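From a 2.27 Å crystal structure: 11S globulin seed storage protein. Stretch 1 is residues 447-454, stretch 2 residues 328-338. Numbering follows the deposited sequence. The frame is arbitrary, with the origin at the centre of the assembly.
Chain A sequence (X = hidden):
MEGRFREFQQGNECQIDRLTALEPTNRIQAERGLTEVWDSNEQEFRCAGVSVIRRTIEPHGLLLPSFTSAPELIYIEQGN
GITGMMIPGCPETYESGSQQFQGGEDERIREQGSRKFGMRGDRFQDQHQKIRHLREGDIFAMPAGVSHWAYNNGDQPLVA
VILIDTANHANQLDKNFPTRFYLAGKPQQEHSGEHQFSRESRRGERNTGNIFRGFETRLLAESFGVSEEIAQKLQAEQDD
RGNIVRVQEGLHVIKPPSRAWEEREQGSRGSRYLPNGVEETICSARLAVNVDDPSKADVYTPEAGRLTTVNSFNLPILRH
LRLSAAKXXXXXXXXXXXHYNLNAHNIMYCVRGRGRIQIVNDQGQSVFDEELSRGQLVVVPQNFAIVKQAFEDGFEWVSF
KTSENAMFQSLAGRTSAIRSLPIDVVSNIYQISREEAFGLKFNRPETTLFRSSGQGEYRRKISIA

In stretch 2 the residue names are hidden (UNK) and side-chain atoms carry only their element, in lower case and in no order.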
# COMPACT_ATOMS: atom_id res chain seq x y z
N THR A 447 1.21 0.13 35.19
CA THR A 447 0.98 -0.07 33.77
C THR A 447 1.76 0.96 32.97
O THR A 447 1.42 2.15 32.99
CB THR A 447 -0.53 0.10 33.43
OG1 THR A 447 -1.25 -1.05 33.88
CG2 THR A 447 -0.71 0.23 31.94
N THR A 448 2.81 0.51 32.28
CA THR A 448 3.47 1.31 31.24
C THR A 448 4.30 2.48 31.76
O THR A 448 5.43 2.67 31.33
CB THR A 448 2.44 1.87 30.23
OG1 THR A 448 1.82 0.79 29.53
CG2 THR A 448 3.12 2.80 29.22
N LEU A 449 3.70 3.28 32.64
CA LEU A 449 4.38 4.41 33.27
C LEU A 449 4.64 4.09 34.74
O LEU A 449 3.74 3.68 35.46
CB LEU A 449 3.54 5.66 33.16
CG LEU A 449 3.29 6.11 31.73
CD1 LEU A 449 2.47 7.38 31.71
CD2 LEU A 449 4.61 6.32 31.02
N PHE A 450 5.89 4.28 35.16
CA PHE A 450 6.33 3.94 36.51
C PHE A 450 6.92 5.14 37.20
O PHE A 450 7.55 5.99 36.57
CB PHE A 450 7.44 2.89 36.47
CG PHE A 450 7.10 1.66 35.70
CD1 PHE A 450 8.11 0.84 35.23
CD2 PHE A 450 5.78 1.33 35.45
CE1 PHE A 450 7.80 -0.31 34.53
CE2 PHE A 450 5.46 0.19 34.74
CZ PHE A 450 6.46 -0.63 34.28
N ARG A 451 6.76 5.20 38.51
CA ARG A 451 7.50 6.16 39.30
C ARG A 451 8.85 5.54 39.61
O ARG A 451 8.93 4.41 40.09
CB ARG A 451 6.76 6.51 40.58
CG ARG A 451 7.36 7.72 41.26
CD ARG A 451 8.08 8.60 40.24
NE ARG A 451 9.00 9.52 40.89
CZ ARG A 451 8.63 10.69 41.41
NH1 ARG A 451 7.36 11.08 41.35
NH2 ARG A 451 9.54 11.47 41.99
N SER A 452 9.91 6.28 39.31
CA SER A 452 11.28 5.77 39.45
C SER A 452 12.17 6.72 40.25
O SER A 452 11.78 7.86 40.55
CB SER A 452 11.91 5.49 38.08
OG SER A 452 11.28 4.37 37.45
N SER A 453 13.36 6.24 40.60
CA SER A 453 14.33 7.05 41.34
C SER A 453 15.50 7.49 40.44
O SER A 453 16.05 6.69 39.69
CB SER A 453 14.84 6.30 42.58
OG SER A 453 13.84 6.21 43.58
N GLY A 454 15.86 8.77 40.52
CA GLY A 454 16.87 9.33 39.64
C GLY A 454 18.11 9.79 40.38
O GLY A 454 19.20 9.84 39.80
N UNK A 328 3.05 12.06 25.70
CA UNK A 328 3.43 11.48 26.96
C UNK A 328 3.93 12.54 27.91
O UNK A 328 4.64 13.46 27.51
N UNK A 329 3.51 12.43 29.17
CA UNK A 329 4.16 13.22 30.20
C UNK A 329 4.72 12.30 31.28
O UNK A 329 4.01 11.47 31.86
c UNK A 329 2.28 13.77 31.82
c UNK A 329 2.49 15.03 29.66
c UNK A 329 3.24 14.33 30.79
N UNK A 330 6.03 12.42 31.49
CA UNK A 330 6.64 11.71 32.59
C UNK A 330 6.98 12.77 33.59
O UNK A 330 7.52 13.80 33.23
c UNK A 330 7.88 10.93 32.16
c UNK A 330 8.97 8.99 31.08
c UNK A 330 6.92 8.64 32.43
c UNK A 330 7.64 9.58 31.49
N UNK A 331 6.60 12.54 34.83
CA UNK A 331 6.89 13.46 35.92
C UNK A 331 8.31 13.19 36.41
O UNK A 331 8.95 12.26 35.92
c UNK A 331 5.88 13.27 37.05
c UNK A 331 4.46 13.60 36.64
c UNK A 331 1.84 14.22 35.90
c UNK A 331 3.41 12.76 36.98
c UNK A 331 2.88 15.07 35.54
o UNK A 331 0.55 14.52 35.53
c UNK A 331 2.10 13.07 36.62
c UNK A 331 4.18 14.76 35.92
N UNK A 332 8.78 13.98 37.37
CA UNK A 332 10.16 13.84 37.84
C UNK A 332 10.55 12.39 38.11
O UNK A 332 9.88 11.67 38.84
c UNK A 332 11.32 15.22 43.64
c UNK A 332 10.46 14.77 39.04
n UNK A 332 11.61 16.32 44.34
n UNK A 332 11.30 15.24 42.31
n UNK A 332 11.04 14.10 44.30
c UNK A 332 9.89 14.33 40.40
c UNK A 332 11.00 14.09 41.45
N UNK A 333 11.65 11.97 37.48
CA UNK A 333 12.26 10.65 37.66
C UNK A 333 11.39 9.46 37.27
O UNK A 333 11.75 8.31 37.51
o UNK A 333 14.52 12.11 38.60
c UNK A 333 12.82 10.48 39.07
c UNK A 333 13.79 11.59 39.45
n UNK A 333 13.80 11.96 40.73
N UNK A 334 10.25 9.73 36.66
CA UNK A 334 9.37 8.66 36.22
C UNK A 334 9.91 8.10 34.92
O UNK A 334 10.69 8.74 34.21
c UNK A 334 7.96 9.16 36.04
N UNK A 335 9.49 6.88 34.62
CA UNK A 335 9.92 6.24 33.39
C UNK A 335 8.76 5.55 32.68
O UNK A 335 7.76 5.18 33.29
c UNK A 335 13.06 3.48 34.99
c UNK A 335 11.05 5.24 33.64
s UNK A 335 11.97 2.63 33.85
c UNK A 335 10.59 3.81 33.79
N UNK A 336 8.91 5.42 31.37
CA UNK A 336 8.05 4.56 30.59
C UNK A 336 8.82 3.26 30.41
O UNK A 336 9.94 3.27 29.89
c UNK A 336 4.90 4.23 26.39
c UNK A 336 7.74 5.20 29.25
c UNK A 336 6.78 4.38 28.40
s UNK A 336 6.10 5.36 27.07
N UNK A 337 8.25 2.16 30.87
CA UNK A 337 8.93 0.88 30.79
C UNK A 337 9.45 0.59 29.40
O UNK A 337 8.89 1.07 28.41
c UNK A 337 8.02 -0.24 31.24
N UNK A 338 10.52 -0.20 29.31
CA UNK A 338 10.99 -0.60 27.99
C UNK A 338 9.80 -1.16 27.22
O UNK A 338 9.06 -1.99 27.75
c UNK A 338 11.99 -1.72 28.30
c UNK A 338 11.25 -0.88 30.39
c UNK A 338 12.46 -1.43 29.68
O HOH W 1 5.87 0.77 28.45

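Position 328 carries no side-chain atoms, and nothing of stretch 1 touches it; it is Gly-328, inside a strand that begins earlier in the chain. Position 329 has three carbons, one bearing the other two. Its CA-to-CB bond points away from stretch 1, and only its backbone O is approached, 4.4 Å from Leu-449 CD1. The branching is the mark of Val-329.

Position 330 has four carbons forked at the second, with one tip carbon packed on Leu-449. This is Leu-330, and its CD2 lies 3.6 Å from Leu-449 CD2, a methyl-to-methyl contact between buried residues. At 331 one carbon leads to a six-carbon ring bearing an oxygen: Tyr-331. Its bond starts toward stretch 1, but the ring leads away and makes no contact there.

Position 332 has three carbons, a nitrogen, then a carbon carrying two more nitrogens, and one of its side-chain carbons comes close to the Arg-451 guanidinium; hence Arg-332, with CD 3.0 Å from Arg-451 NH2. Its backbone O sits over one face of the Arg-451 guanidinium, 3.0 Å from Arg-451 CZ; Arg-451 NE at 3.1 Å and Arg-451 NH2 at 3.2 Å from Arg-332 O are at angles too poor for a hydrogen bond. The two cationic groups are also close, Arg-332 NH1 lying 3.8 Å from Arg-451 NH2, so like charges meet at this exposed end.

Position 333 has two carbons, the second carrying one oxygen and one nitrogen, close to Gly-454: Asn-333. Its phi/psi of 62/8 is left-handed, a conformation asparagine tolerates well. Its CG lies 3.7 Å from Gly-454 N; an ideal CB on Gly-454 would clash with Asn-333 OD1 at 2.4 Å, so the glycine leaves room for the amide. Position 334 has a single side-chain carbon, 3.2 Å from CB to Phe-450 O: Ala-334. Its N donates to Tyr-331 O at 2.9 Å, closing a type II turn.

Position 335 is an unbranched chain of two carbons, sulfur and carbon, running beside the Phe-450 ring and reaching Ser-452. It is Met-335, with CG 4.1 Å from Phe-450 CD1 and CE 3.2 Å from Ser-452 OG, a buried hydroxyl without a polar partner in the model. Position 336 repeats that composition, but its side chain lies on the face shared with Leu-449. In Met-336, CB is 3.8 Å from Leu-449 CD2 and CE is 3.6 Å from Thr-448 CG2.

Position 337 has one carbon, which fits close to the Phe-450 ring: Ala-337, with CB 3.3 Å from Phe-450 CE1. Three carbons at 338 close a ring onto the backbone N, giving Pro-338, where the chain turns a corner without contacting stretch 1.

The contact works through a short antiparallel pairing. Phe-450 N donates to Met-335 O at 2.8 Å, Met-335 N returns a bond to Phe-450 O at 2.9 Å, and Ala-337 N donates to Thr-448 O at 2.9 Å. Backbone pairing sets the register, while alternation sends Leu-449 and Met-336 to one face, Phe-450 and Met-335 to the other. A water bridges the end, donating to Ala-337 O at 3.0 Å and weakly to Thr-448 O at 3.5 Å.

Stretch 2 328-338: GVLYRNAMMAP
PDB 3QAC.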